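Inositol 2-dehydrogenase/D-chiro-inositol 3-dehydrogenase (Lactobacillus casei, PDB 4MIY) catalyses the NAD-dependent oxidation of myo-inositol to 2-keto-myo-inositol and of D-chiro-inositol to its 1-keto derivative. Local coordinates at residues 22-27 against 281-286; 20-23 against 29-32; 90-95 against 297-302. One frame throughout, in Å; residues are numbered along the deposited sequence.

Interaction 1: residues 22-27 against 281-286; sequences TNVLTG and AYNTEV. With NAD (nicotinamide-adenine-dinucleotide), chain E; SO4 (sulfate ion), chain I.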
ATOM      1  N   THR A  22      26.310  -6.090 -26.404  1.00 23.10           N
ATOM      2  CA  THR A  22      27.434  -7.005 -26.240  1.00 23.47           C
ATOM      3  C   THR A  22      27.251  -7.995 -25.128  1.00 26.16           C
ATOM      4  O   THR A  22      27.623  -9.142 -25.220  1.00 27.83           O
ATOM      5  CB  THR A  22      28.703  -6.179 -25.956  1.00 25.83           C
ATOM      6  OG1 THR A  22      28.881  -5.265 -27.032  1.00 23.54           O
ATOM      7  CG2 THR A  22      29.903  -7.039 -25.838  1.00 25.21           C
ATOM      8  N   ASN A  23      26.704  -7.511 -24.043  1.00 23.35           N
ATOM      9  CA  ASN A  23      26.702  -8.268 -22.856  1.00 27.79           C
ATOM     10  C   ASN A  23      25.316  -8.712 -22.440  1.00 26.34           C
ATOM     11  O   ASN A  23      25.148  -9.780 -21.931  1.00 30.45           O
ATOM     12  CB  ASN A  23      27.389  -7.469 -21.767  1.00 24.37           C
ATOM     13  CG  ASN A  23      28.872  -7.315 -22.021  1.00 28.72           C
ATOM     14  OD1 ASN A  23      29.506  -8.232 -22.452  1.00 29.73           O
ATOM     15  ND2 ASN A  23      29.395  -6.154 -21.775  1.00 30.39           N
ATOM     16  N   VAL A  24      24.330  -7.881 -22.659  1.00 23.83           N
ATOM     17  CA  VAL A  24      23.023  -8.099 -22.050  1.00 21.20           C
ATOM     18  C   VAL A  24      22.025  -8.825 -22.957  1.00 24.08           C
ATOM     19  O   VAL A  24      21.397  -9.756 -22.549  1.00 21.62           O
ATOM     20  CB  VAL A  24      22.434  -6.768 -21.588  1.00 20.71           C
ATOM     21  CG1 VAL A  24      21.074  -6.950 -20.934  1.00 19.75           C
ATOM     22  CG2 VAL A  24      23.384  -6.050 -20.634  1.00 22.16           C
ATOM     23  N   LEU A  25      21.934  -8.383 -24.195  1.00 18.04           N
ATOM     24  CA  LEU A  25      20.893  -8.805 -25.096  1.00 19.17           C
ATOM     25  C   LEU A  25      21.389  -9.827 -26.107  1.00 20.07           C
ATOM     26  O   LEU A  25      22.552 -10.019 -26.241  1.00 22.00           O
ATOM     27  CB  LEU A  25      20.382  -7.589 -25.836  1.00 16.59           C
ATOM     28  CG  LEU A  25      19.874  -6.407 -25.007  1.00 16.29           C
ATOM     29  CD1 LEU A  25      19.500  -5.301 -25.882  1.00 17.57           C
ATOM     30  CD2 LEU A  25      18.705  -6.819 -24.143  1.00 18.15           C
ATOM     31  N   THR A  26      20.472 -10.435 -26.826  1.00 17.01           N
ATOM     32  CA  THR A  26      20.820 -11.487 -27.752  1.00 18.49           C
ATOM     33  C   THR A  26      20.644 -11.081 -29.207  1.00 18.80           C
ATOM     34  O   THR A  26      19.760 -10.381 -29.541  1.00 19.08           O
ATOM     35  CB  THR A  26      20.046 -12.818 -27.434  1.00 17.62           C
ATOM     36  OG1 THR A  26      20.428 -13.832 -28.369  1.00 19.38           O
ATOM     37  CG2 THR A  26      18.557 -12.643 -27.469  1.00 18.34           C
ATOM     38  N   GLY A  27      21.551 -11.540 -30.042  1.00 18.70           N
ATOM     39  CA  GLY A  27      21.375 -11.461 -31.473  1.00 18.32           C
ATOM     40  C   GLY A  27      22.096 -10.361 -32.202  1.00 20.08           C
ATOM     41  O   GLY A  27      21.855 -10.172 -33.351  1.00 21.34           O
ATOM     42  N   ALA A 281      13.372  -1.079 -19.483  1.00 14.43           N
ATOM     43  CA  ALA A 281      12.824  -0.490 -20.685  1.00 15.00           C
ATOM     44  C   ALA A 281      13.864  -0.349 -21.779  1.00 16.81           C
ATOM     45  O   ALA A 281      13.600  -0.642 -22.897  1.00 14.62           O
ATOM     46  CB  ALA A 281      12.174   0.816 -20.383  1.00 13.83           C
ATOM     47  N   TYR A 282      15.066   0.049 -21.408  1.00 13.47           N
ATOM     48  CA  TYR A 282      16.129   0.111 -22.387  1.00 15.99           C
ATOM     49  C   TYR A 282      16.446  -1.238 -22.988  1.00 16.56           C
ATOM     50  O   TYR A 282      16.606  -1.361 -24.163  1.00 15.44           O
ATOM     51  CB  TYR A 282      17.422   0.735 -21.829  1.00 15.63           C
ATOM     52  CG  TYR A 282      17.338   2.176 -21.393  1.00 15.91           C
ATOM     53  CD1 TYR A 282      16.947   3.163 -22.237  1.00 16.35           C
ATOM     54  CD2 TYR A 282      17.749   2.541 -20.145  1.00 19.57           C
ATOM     55  CE1 TYR A 282      16.895   4.468 -21.827  1.00 18.72           C
ATOM     56  CE2 TYR A 282      17.698   3.815 -19.720  1.00 18.68           C
ATOM     57  CZ  TYR A 282      17.281   4.796 -20.554  1.00 18.62           C
ATOM     58  OH  TYR A 282      17.258   6.081 -20.086  1.00 23.12           O
ATOM     59  N   ASN A 283      16.521  -2.253 -22.164  1.00 15.24           N
ATOM     60  CA  ASN A 283      16.761  -3.578 -22.643  1.00 15.66           C
ATOM     61  C   ASN A 283      15.661  -4.025 -23.591  1.00 15.30           C
ATOM     62  O   ASN A 283      15.944  -4.478 -24.647  1.00 17.37           O
ATOM     63  CB  ASN A 283      16.872  -4.553 -21.490  1.00 19.31           C
ATOM     64  CG  ASN A 283      18.192  -4.459 -20.771  1.00 19.36           C
ATOM     65  OD1 ASN A 283      19.122  -3.888 -21.240  1.00 20.28           O
ATOM     66  ND2 ASN A 283      18.233  -5.017 -19.593  1.00 20.87           N
ATOM     67  N   THR A 284      14.413  -3.834 -23.211  1.00 14.62           N
ATOM     68  CA  THR A 284      13.296  -4.257 -24.034  1.00 15.11           C
ATOM     69  C   THR A 284      13.219  -3.543 -25.382  1.00 15.16           C
ATOM     70  O   THR A 284      12.986  -4.149 -26.393  1.00 14.68           O
ATOM     71  CB  THR A 284      11.981  -4.130 -23.267  1.00 14.55           C
ATOM     72  OG1 THR A 284      12.041  -4.961 -22.115  1.00 16.35           O
ATOM     73  CG2 THR A 284      10.824  -4.563 -24.107  1.00 16.13           C
ATOM     74  N   GLU A 285      13.463  -2.260 -25.347  1.00 14.24           N
ATOM     75  CA  GLU A 285      13.459  -1.424 -26.514  1.00 16.83           C
ATOM     76  C   GLU A 285      14.500  -1.824 -27.546  1.00 16.54           C
ATOM     77  O   GLU A 285      14.202  -1.988 -28.682  1.00 16.64           O
ATOM     78  CB  GLU A 285      13.672  -0.009 -26.034  1.00 18.05           C
ATOM     79  CG  GLU A 285      14.236   0.928 -26.974  1.00 20.91           C
ATOM     80  CD  GLU A 285      14.623   2.275 -26.350  1.00 16.18           C
ATOM     81  OE1 GLU A 285      13.879   3.190 -26.571  1.00 18.63           O
ATOM     82  OE2 GLU A 285      15.659   2.392 -25.720  1.00 16.99           O
ATOM     83  N   VAL A 286      15.711  -2.024 -27.106  1.00 12.83           N
ATOM     84  CA  VAL A 286      16.783  -2.397 -27.977  1.00 15.42           C
ATOM     85  C   VAL A 286      16.660  -3.837 -28.463  1.00 14.79           C
ATOM     86  O   VAL A 286      16.943  -4.126 -29.594  1.00 15.86           O
ATOM     87  CB  VAL A 286      18.131  -2.140 -27.307  1.00 13.64           C
ATOM     88  CG1 VAL A 286      19.229  -2.616 -28.166  1.00 16.22           C
ATOM     89  CG2 VAL A 286      18.284  -0.702 -27.042  1.00 17.02           C
TER
HETATM   90  PA  NAD E 401      27.766  12.166 -24.042  1.00 26.89           P
HETATM   91  O1A NAD E 401      28.163  13.551 -24.196  1.00 29.83           O
HETATM   92  O2A NAD E 401      28.292  11.351 -23.050  1.00 20.78           O
HETATM   93  O5B NAD E 401      28.201  11.306 -25.300  1.00 24.39           O
HETATM   94  C5B NAD E 401      28.022  11.688 -26.602  1.00 27.61           C
HETATM   95  C4B NAD E 401      29.206  11.188 -27.442  1.00 26.69           C
HETATM   96  O4B NAD E 401      28.976  11.645 -28.748  1.00 28.64           O
HETATM   97  C3B NAD E 401      30.544  11.837 -27.117  1.00 25.75           C
HETATM   98  O3B NAD E 401      31.506  10.871 -27.000  1.00 34.95           O
HETATM   99  C2B NAD E 401      30.818  12.788 -28.250  1.00 27.31           C
HETATM  100  O2B NAD E 401      32.192  12.957 -28.504  1.00 32.44           O
HETATM  101  C1B NAD E 401      30.181  12.087 -29.389  1.00 28.48           C
HETATM  102  N9A NAD E 401      29.804  12.931 -30.501  1.00 26.12           N
HETATM  103  C8A NAD E 401      29.314  14.131 -30.485  1.00 28.14           C
HETATM  104  N7A NAD E 401      28.999  14.566 -31.698  1.00 32.06           N
HETATM  105  C5A NAD E 401      29.300  13.592 -32.535  1.00 27.67           C
HETATM  106  C6A NAD E 401      29.266  13.361 -33.965  1.00 31.21           C
HETATM  107  N6A NAD E 401      28.803  14.235 -34.825  1.00 30.49           N
HETATM  108  N1A NAD E 401      29.650  12.179 -34.387  1.00 27.07           N
HETATM  109  C2A NAD E 401      30.105  11.263 -33.616  1.00 26.21           C
HETATM  110  N3A NAD E 401      30.204  11.413 -32.313  1.00 28.11           N
HETATM  111  C4A NAD E 401      29.814  12.535 -31.741  1.00 26.76           C
HETATM  112  O3  NAD E 401      26.187  12.236 -24.079  1.00 24.15           O
HETATM  113  PN  NAD E 401      25.140  11.011 -23.794  1.00 24.09           P
HETATM  114  O1N NAD E 401      24.632  11.150 -22.436  1.00 25.87           O
HETATM  115  O2N NAD E 401      25.792   9.765 -23.964  1.00 25.13           O
HETATM  116  O5D NAD E 401      23.935  11.312 -24.678  1.00 21.23           O
HETATM  117  C5D NAD E 401      23.979  10.943 -26.034  1.00 23.54           C
HETATM  118  C4D NAD E 401      22.612  10.940 -26.636  1.00 24.68           C
HETATM  119  O4D NAD E 401      21.849   9.981 -25.927  1.00 33.06           O
HETATM  120  C3D NAD E 401      21.948  12.268 -26.494  1.00 23.18           C
HETATM  121  O3D NAD E 401      21.155  12.471 -27.621  1.00 26.94           O
HETATM  122  C2D NAD E 401      21.102  12.027 -25.248  1.00 24.12           C
HETATM  123  O2D NAD E 401      20.024  12.879 -25.318  1.00 26.36           O
HETATM  124  C1D NAD E 401      20.688  10.594 -25.431  1.00 26.41           C
HETATM  125  N1N NAD E 401      20.261   9.975 -24.176  1.00 26.08           N
HETATM  126  C2N NAD E 401      19.047   9.438 -24.083  1.00 22.10           C
HETATM  127  C3N NAD E 401      18.562   8.877 -22.919  1.00 23.23           C
HETATM  128  C7N NAD E 401      17.183   8.264 -22.865  1.00 23.48           C
HETATM  129  O7N NAD E 401      16.627   7.878 -23.844  1.00 23.97           O
HETATM  130  N7N NAD E 401      16.676   8.149 -21.705  1.00 19.93           N
HETATM  131  C4N NAD E 401      19.410   8.830 -21.827  1.00 22.89           C
HETATM  132  C5N NAD E 401      20.661   9.386 -21.971  1.00 25.01           C
HETATM  133  C6N NAD E 401      21.051   9.961 -23.152  1.00 26.06           C
HETATM  134  S   SO4 I 405      23.800 -14.327 -28.710  0.54 19.71           S
HETATM  135  O1  SO4 I 405      23.451 -13.523 -29.804  0.54 20.89           O
HETATM  136  O2  SO4 I 405      22.662 -14.629 -27.916  0.54 19.75           O
HETATM  137  O3  SO4 I 405      24.376 -15.538 -29.100  0.54 25.54           O
HETATM  138  O4  SO4 I 405      24.824 -13.692 -28.002  0.54 25.20           O
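Leu-25, the first residue to leave helical geometry at the end of helix 12-24, pushes its side chain against one flank of helix 279-294. Its CB starts toward that helix, and chi1 of -56° sets CG beside the backbone N and anti to the carbonyl carbon. At CG the chain forks, and the two methyls find different partners. CD1 meets Val-286 at CG1, 3.5 Å away, and also lies against CB of that valine, the two side chains crossing at about a right angle. CD2 turns to Asn-283 one helical turn back, resting 3.7 Å from its backbone O and 3.9 Å from its CB. A leucine suits the place because its two methyls can meet residues one turn apart on a facing helix.

Val-24 adds a smaller contact at the edge, its CG1 lying 3.6 Å from OD1 of Asn-283. This methyl stands anti to the backbone N (chi1 -179°), and it is nearly as close to ND2, since it stands above the amide plane. Arg-20 also packs on Asn-283, while Leu-21 joins Val-286.

Beyond the contact, Tyr-282 brings its OH to 2.7 Å from N7N of the nicotinamide amide, which lies at the ring's edge. Gly-27 N donates a hydrogen bond to a sulfate ion, probably from the crystallisation liquor, that also binds Gly-27 N of the second subunit. Between the two segments methyls make the contact without a hydrogen bond, but beside it Thr-26 O accepts one from Gln-287 NE2, so packing and a directed bond join the Rossmann and C-terminal domains.

Interaction 2: residues 20-23 against 29-32; sequences RLTN and EVVA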
ATOM      1  N   ARG A  20      24.703  -3.156 -23.780  1.00 20.90           N
ATOM      2  CA  ARG A  20      23.465  -3.858 -24.050  1.00 19.02           C
ATOM      3  C   ARG A  20      23.626  -4.856 -25.181  1.00 21.56           C
ATOM      4  O   ARG A  20      23.291  -5.992 -25.041  1.00 19.15           O
ATOM      5  CB  ARG A  20      22.317  -2.871 -24.336  1.00 19.00           C
ATOM      6  CG  ARG A  20      21.595  -2.418 -23.071  1.00 22.72           C
ATOM      7  CD  ARG A  20      20.423  -1.517 -23.273  1.00 21.44           C
ATOM      8  NE  ARG A  20      20.787  -0.136 -23.453  1.00 20.08           N
ATOM      9  CZ  ARG A  20      20.995   0.729 -22.477  1.00 21.61           C
ATOM     10  NH1 ARG A  20      20.877   0.392 -21.221  1.00 23.74           N
ATOM     11  NH2 ARG A  20      21.296   1.949 -22.777  1.00 23.25           N
ATOM     12  N   LEU A  21      24.194  -4.402 -26.277  1.00 19.37           N
ATOM     13  CA  LEU A  21      24.334  -5.219 -27.459  1.00 19.98           C
ATOM     14  C   LEU A  21      25.357  -6.315 -27.283  1.00 22.39           C
ATOM     15  O   LEU A  21      25.258  -7.331 -27.879  1.00 24.33           O
ATOM     16  CB  LEU A  21      24.671  -4.375 -28.663  1.00 17.39           C
ATOM     17  CG  LEU A  21      23.600  -3.363 -29.011  1.00 18.02           C
ATOM     18  CD1 LEU A  21      24.158  -2.380 -29.896  1.00 21.47           C
ATOM     19  CD2 LEU A  21      22.411  -3.982 -29.657  1.00 19.71           C
ATOM     20  N   THR A  22      26.310  -6.090 -26.404  1.00 23.10           N
ATOM     21  CA  THR A  22      27.434  -7.005 -26.240  1.00 23.47           C
ATOM     22  C   THR A  22      27.251  -7.995 -25.128  1.00 26.16           C
ATOM     23  O   THR A  22      27.623  -9.142 -25.220  1.00 27.83           O
ATOM     24  CB  THR A  22      28.703  -6.179 -25.956  1.00 25.83           C
ATOM     25  OG1 THR A  22      28.881  -5.265 -27.032  1.00 23.54           O
ATOM     26  CG2 THR A  22      29.903  -7.039 -25.838  1.00 25.21           C
ATOM     27  N   ASN A  23      26.704  -7.511 -24.043  1.00 23.35           N
ATOM     28  CA  ASN A  23      26.702  -8.268 -22.856  1.00 27.79           C
ATOM     29  C   ASN A  23      25.316  -8.712 -22.440  1.00 26.34           C
ATOM     30  O   ASN A  23      25.148  -9.780 -21.931  1.00 30.45           O
ATOM     31  CB  ASN A  23      27.389  -7.469 -21.767  1.00 24.37           C
ATOM     32  CG  ASN A  23      28.872  -7.315 -22.021  1.00 28.72           C
ATOM     33  OD1 ASN A  23      29.506  -8.232 -22.452  1.00 29.73           O
ATOM     34  ND2 ASN A  23      29.395  -6.154 -21.775  1.00 30.39           N
ATOM     35  N   GLU A  29      25.928  -7.865 -32.715  1.00 21.40           N
ATOM     36  CA  GLU A  29      27.360  -7.634 -32.467  1.00 23.70           C
ATOM     37  C   GLU A  29      27.755  -6.265 -32.953  1.00 22.67           C
ATOM     38  O   GLU A  29      27.393  -5.883 -34.026  1.00 20.97           O
ATOM     39  CB  GLU A  29      28.225  -8.666 -33.179  1.00 25.60           C
ATOM     40  CG  GLU A  29      29.687  -8.419 -33.047  1.00 27.39           C
ATOM     41  CD  GLU A  29      30.516  -9.393 -33.855  1.00 36.35           C
ATOM     42  OE1 GLU A  29      29.982  -9.959 -34.797  1.00 38.72           O
ATOM     43  OE2 GLU A  29      31.700  -9.572 -33.540  1.00 40.27           O
ATOM     44  N   VAL A  30      28.495  -5.540 -32.119  1.00 20.69           N
ATOM     45  CA  VAL A  30      29.019  -4.249 -32.496  1.00 22.50           C
ATOM     46  C   VAL A  30      30.323  -4.476 -33.248  1.00 23.90           C
ATOM     47  O   VAL A  30      31.255  -4.982 -32.711  1.00 25.10           O
ATOM     48  CB  VAL A  30      29.273  -3.323 -31.309  1.00 18.36           C
ATOM     49  CG1 VAL A  30      29.633  -1.989 -31.786  1.00 22.23           C
ATOM     50  CG2 VAL A  30      28.045  -3.167 -30.510  1.00 27.16           C
ATOM     51  N   VAL A  31      30.307  -4.109 -34.523  1.00 22.80           N
ATOM     52  CA  VAL A  31      31.428  -4.320 -35.417  1.00 21.19           C
ATOM     53  C   VAL A  31      32.068  -3.032 -35.920  1.00 27.22           C
ATOM     54  O   VAL A  31      33.062  -3.082 -36.584  1.00 26.49           O
ATOM     55  CB  VAL A  31      31.011  -5.168 -36.650  1.00 24.49           C
ATOM     56  CG1 VAL A  31      30.358  -6.427 -36.234  1.00 24.50           C
ATOM     57  CG2 VAL A  31      30.113  -4.414 -37.502  1.00 21.43           C
ATOM     58  N   ALA A  32      31.509  -1.887 -35.576  1.00 23.61           N
ATOM     59  CA  ALA A  32      32.090  -0.603 -35.951  1.00 27.54           C
ATOM     60  C   ALA A  32      31.646   0.458 -34.974  1.00 31.47           C
ATOM     61  O   ALA A  32      30.582   0.363 -34.419  1.00 25.39           O
ATOM     62  CB  ALA A  32      31.689  -0.217 -37.292  1.00 25.44           C
TER
HETATM   63  O   HOH W   1      29.017  -6.541 -29.623  1.00 23.58           O
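Leu-21 and Val-30 meet inside the first beta-alpha-beta unit of the Rossmann fold, made of strand 3-8, helix 12-24 and strand 28-34; the helix packs here on the strand that follows it.

The apolar part of the contact is a single meeting of branched side chains. CG2 of Val-30 sits 4.0 Å from CD1 of Leu-21 and equally near its CB, so the methyl touches both the root of the leucine and one of its ends. The two side chains cross at about a right angle. Val-30 is a strand residue whose CB bond points at the helix; with chi1 at -173°, CG1 is anti to the backbone N and CG2 falls beside that N, the branch that reaches Leu-21. Beta-branched valine is at home in an extended strand, and leucine in a helix can span the gap to it. Val-5 and Ile-290 also pack on Leu-21, and Val-7 on Val-30, which extends the apolar layer to strand 3-8 and helix 279-294.

The polar part runs through Thr-22. No direct hydrogen bond joins the two segments, but a water links them, giving a hydrogen to the threonine hydroxyl and accepting one from the backbone of Val-30. The same hydroxyl is hydrogen-bonded to Ile-18 O one turn earlier in helix 12-24, a common use of threonine in a helix. Its chi1 of -57° puts OG1 beside the backbone N, where it can reach both partners. The bridging water lies 2.9 Å from Thr-22 OG1 and 2.7 Å from Val-30 N.

Interaction 3: residues 90-95 against 297-302; sequences DKFIFT and EPPVGP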
ATOM      1  N   ASP A  90      20.776   1.765 -46.935  1.00 25.31           N
ATOM      2  CA  ASP A  90      19.642   0.898 -46.727  1.00 28.14           C
ATOM      3  C   ASP A  90      19.583   0.412 -45.272  1.00 25.12           C
ATOM      4  O   ASP A  90      18.801  -0.420 -44.928  1.00 28.44           O
ATOM      5  CB  ASP A  90      19.686  -0.300 -47.703  1.00 32.80           C
ATOM      6  CG  ASP A  90      18.881  -0.042 -48.961  1.00 39.38           C
ATOM      7  OD1 ASP A  90      18.021   0.828 -48.930  1.00 44.90           O
ATOM      8  OD2 ASP A  90      19.073  -0.706 -49.985  1.00 43.40           O
ATOM      9  N   LYS A  91      20.446   0.939 -44.449  1.00 24.39           N
ATOM     10  CA  LYS A  91      20.557   0.473 -43.093  1.00 23.47           C
ATOM     11  C   LYS A  91      19.374   0.839 -42.200  1.00 22.37           C
ATOM     12  O   LYS A  91      18.704   1.798 -42.392  1.00 21.81           O
ATOM     13  CB  LYS A  91      21.856   0.964 -42.466  1.00 22.75           C
ATOM     14  CG  LYS A  91      23.101   0.448 -43.142  1.00 26.87           C
ATOM     15  CD  LYS A  91      24.297   1.153 -42.650  1.00 30.18           C
ATOM     16  CE  LYS A  91      25.621   0.603 -43.153  1.00 32.61           C
ATOM     17  NZ  LYS A  91      25.590   0.204 -44.517  1.00 35.38           N
ATOM     18  N   PHE A  92      19.134  -0.021 -41.235  1.00 19.29           N
ATOM     19  CA  PHE A  92      18.229   0.303 -40.165  1.00 18.94           C
ATOM     20  C   PHE A  92      18.899   1.309 -39.217  1.00 18.48           C
ATOM     21  O   PHE A  92      20.079   1.317 -39.056  1.00 19.76           O
ATOM     22  CB  PHE A  92      17.851  -0.986 -39.428  1.00 21.15           C
ATOM     23  CG  PHE A  92      16.959  -1.900 -40.225  1.00 20.65           C
ATOM     24  CD1 PHE A  92      15.608  -1.760 -40.186  1.00 26.06           C
ATOM     25  CD2 PHE A  92      17.479  -2.895 -40.990  1.00 22.15           C
ATOM     26  CE1 PHE A  92      14.797  -2.617 -40.882  1.00 31.80           C
ATOM     27  CE2 PHE A  92      16.689  -3.714 -41.661  1.00 24.25           C
ATOM     28  CZ  PHE A  92      15.343  -3.580 -41.631  1.00 26.66           C
ATOM     29  N   ILE A  93      18.085   2.146 -38.604  1.00 18.65           N
ATOM     30  CA  ILE A  93      18.569   3.257 -37.812  1.00 18.58           C
ATOM     31  C   ILE A  93      17.816   3.341 -36.463  1.00 14.60           C
ATOM     32  O   ILE A  93      16.612   3.493 -36.429  1.00 17.62           O
ATOM     33  CB  ILE A  93      18.332   4.563 -38.557  1.00 17.97           C
ATOM     34  CG1 ILE A  93      19.045   4.561 -39.907  1.00 20.60           C
ATOM     35  CG2 ILE A  93      18.782   5.735 -37.726  1.00 21.22           C
ATOM     36  CD1 ILE A  93      18.429   5.522 -40.856  1.00 23.74           C
ATOM     37  N   PHE A  94      18.590   3.213 -35.397  1.00 17.31           N
ATOM     38  CA  PHE A  94      18.151   3.507 -34.043  1.00 16.04           C
ATOM     39  C   PHE A  94      18.832   4.792 -33.618  1.00 16.64           C
ATOM     40  O   PHE A  94      20.000   4.833 -33.453  1.00 18.93           O
ATOM     41  CB  PHE A  94      18.526   2.378 -33.082  1.00 16.68           C
ATOM     42  CG  PHE A  94      17.979   2.556 -31.682  1.00 18.94           C
ATOM     43  CD1 PHE A  94      18.657   3.304 -30.765  1.00 19.14           C
ATOM     44  CD2 PHE A  94      16.786   1.991 -31.315  1.00 20.60           C
ATOM     45  CE1 PHE A  94      18.172   3.472 -29.513  1.00 21.18           C
ATOM     46  CE2 PHE A  94      16.291   2.175 -30.058  1.00 18.80           C
ATOM     47  CZ  PHE A  94      16.979   2.906 -29.167  1.00 20.09           C
ATOM     48  N   THR A  95      18.045   5.829 -33.470  1.00 18.65           N
ATOM     49  CA  THR A  95      18.564   7.069 -32.948  1.00 18.48           C
ATOM     50  C   THR A  95      18.032   7.311 -31.553  1.00 18.38           C
ATOM     51  O   THR A  95      16.874   7.151 -31.306  1.00 20.59           O
ATOM     52  CB  THR A  95      18.286   8.269 -33.870  1.00 19.10           C
ATOM     53  OG1 THR A  95      18.916   9.424 -33.354  1.00 24.31           O
ATOM     54  CG2 THR A  95      16.870   8.513 -34.018  1.00 19.97           C
ATOM     55  N   GLU A 297      12.566  -6.809 -41.119  1.00 17.50           N
ATOM     56  CA  GLU A 297      11.301  -6.120 -41.048  1.00 15.90           C
ATOM     57  C   GLU A 297      11.475  -4.740 -40.375  1.00 18.44           C
ATOM     58  O   GLU A 297      12.343  -4.558 -39.586  1.00 19.05           O
ATOM     59  CB  GLU A 297      10.241  -6.976 -40.320  1.00 18.69           C
ATOM     60  CG  GLU A 297       9.827  -8.192 -41.113  1.00 17.96           C
ATOM     61  CD  GLU A 297       8.793  -9.057 -40.460  1.00 24.94           C
ATOM     62  OE1 GLU A 297       8.029  -8.541 -39.670  1.00 32.10           O
ATOM     63  OE2 GLU A 297       8.737 -10.242 -40.782  1.00 22.65           O
ATOM     64  N   PRO A 298      10.630  -3.776 -40.742  1.00 21.15           N
ATOM     65  CA  PRO A 298      10.728  -2.455 -40.175  1.00 19.48           C
ATOM     66  C   PRO A 298      10.495  -2.474 -38.681  1.00 18.69           C
ATOM     67  O   PRO A 298       9.765  -3.285 -38.216  1.00 18.85           O
ATOM     68  CB  PRO A 298       9.588  -1.708 -40.841  1.00 20.14           C
ATOM     69  CG  PRO A 298       9.327  -2.414 -42.034  1.00 25.84           C
ATOM     70  CD  PRO A 298       9.596  -3.826 -41.767  1.00 24.68           C
ATOM     71  N   PRO A 299      11.116  -1.550 -37.975  1.00 16.00           N
ATOM     72  CA  PRO A 299      10.881  -1.417 -36.548  1.00 15.37           C
ATOM     73  C   PRO A 299       9.440  -1.149 -36.268  1.00 21.82           C
ATOM     74  O   PRO A 299       8.750  -0.608 -37.056  1.00 20.33           O
ATOM     75  CB  PRO A 299      11.748  -0.222 -36.155  1.00 17.93           C
ATOM     76  CG  PRO A 299      12.641   0.006 -37.225  1.00 23.05           C
ATOM     77  CD  PRO A 299      12.054  -0.548 -38.468  1.00 19.01           C
ATOM     78  N   VAL A 300       9.011  -1.550 -35.093  1.00 17.96           N
ATOM     79  CA  VAL A 300       7.663  -1.299 -34.670  1.00 19.05           C
ATOM     80  C   VAL A 300       7.586  -0.339 -33.486  1.00 20.96           C
ATOM     81  O   VAL A 300       6.531  -0.020 -33.048  1.00 23.16           O
ATOM     82  CB  VAL A 300       6.940  -2.578 -34.328  1.00 16.61           C
ATOM     83  CG1 VAL A 300       6.692  -3.365 -35.580  1.00 20.76           C
ATOM     84  CG2 VAL A 300       7.717  -3.385 -33.388  1.00 21.08           C
ATOM     85  N   GLY A 301       8.724   0.126 -33.034  1.00 17.55           N
ATOM     86  CA  GLY A 301       8.755   1.089 -31.958  1.00 18.67           C
ATOM     87  C   GLY A 301       8.587   2.516 -32.424  1.00 21.52           C
ATOM     88  O   GLY A 301       8.263   2.744 -33.543  1.00 20.96           O
ATOM     89  N   PRO A 302       8.797   3.473 -31.525  1.00 17.51           N
ATOM     90  CA  PRO A 302       8.592   4.868 -31.871  1.00 17.06           C
ATOM     91  C   PRO A 302       9.328   5.238 -33.159  1.00 16.89           C
ATOM     92  O   PRO A 302      10.455   4.916 -33.315  1.00 18.98           O
ATOM     93  CB  PRO A 302       9.190   5.611 -30.662  1.00 17.01           C
ATOM     94  CG  PRO A 302       8.974   4.693 -29.571  1.00 17.68           C
ATOM     95  CD  PRO A 302       9.209   3.333 -30.123  1.00 16.29           C
TER
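Phe-92 and Pro-298 have the nearest CA atoms across the contact, 8.0 Å apart, and the ring of Phe-92 spans most of that separation. The strand is extended from Phe-92 onward. The other segment has no regular structure, yet Glu-297, Pro-298 and Pro-299 are themselves extended, with phi/psi of -62/150° at Pro-298. Proline suits such a run: its ring restricts phi to values of this kind, which favours an extended chain even without a partner strand. No hydrogen bond passes between the segments.

The ring of Phe-92 carries the contact. Its CB bond points toward the loop, and chi1 of -71° places CG beside the backbone N, which carries the ring edge-on to the prolines. One side of the ring, through CD1 and CE1, does the touching. CD1 lies 4.1 Å from CD of Pro-299, and CE1 is about as close to CA of Pro-298. Both proline carbons sit at the edge of the ring near its plane, so the aromatic edge nestles against saturated carbons and no stacking is involved. CE1 also comes within 3.4 Å of the backbone O of Glu-297, which approaches obliquely. The slightly positive C-H of an aromatic edge is a tolerable neighbour for a carbonyl oxygen. The side chain of Glu-297 starts away from the strand, fitting for a charged residue at the surface.

Phe-92 is backbone-bonded to Asp-68 and Val-70, at strand 69-72 on one side, and Ile-93 to Val-120 and Gln-122, at strand 121-123 on the other. The Phe-92 ring also packs on Val-293 of helix 279-294. Pro-299 leans on Gln-122. The segment 297-302 links helix 279-294 to helix 304-323, with Pro-298 and Pro-299 lying against strand 92-95.

From the N terminus, helix 12-24 comes first and takes part in two contacts. Interaction 2 closes the short turn from this helix to strand 28-34 within a few residues. Interaction 1 starts from the same stretch, sharing Thr-22 and Asn-23, but reaches some 250 residues ahead to helix 279-294. Interaction 3 opens later, at strand 92-95, and closes just past that helix, so its long loop crosses that of interaction 1, whereas interactions 2 and 3 follow in series. The crossing pair both tie the Rossmann domain to the C-terminal domain and touch through Glu-285 and Phe-94; interaction 2 works within the Rossmann domain alone.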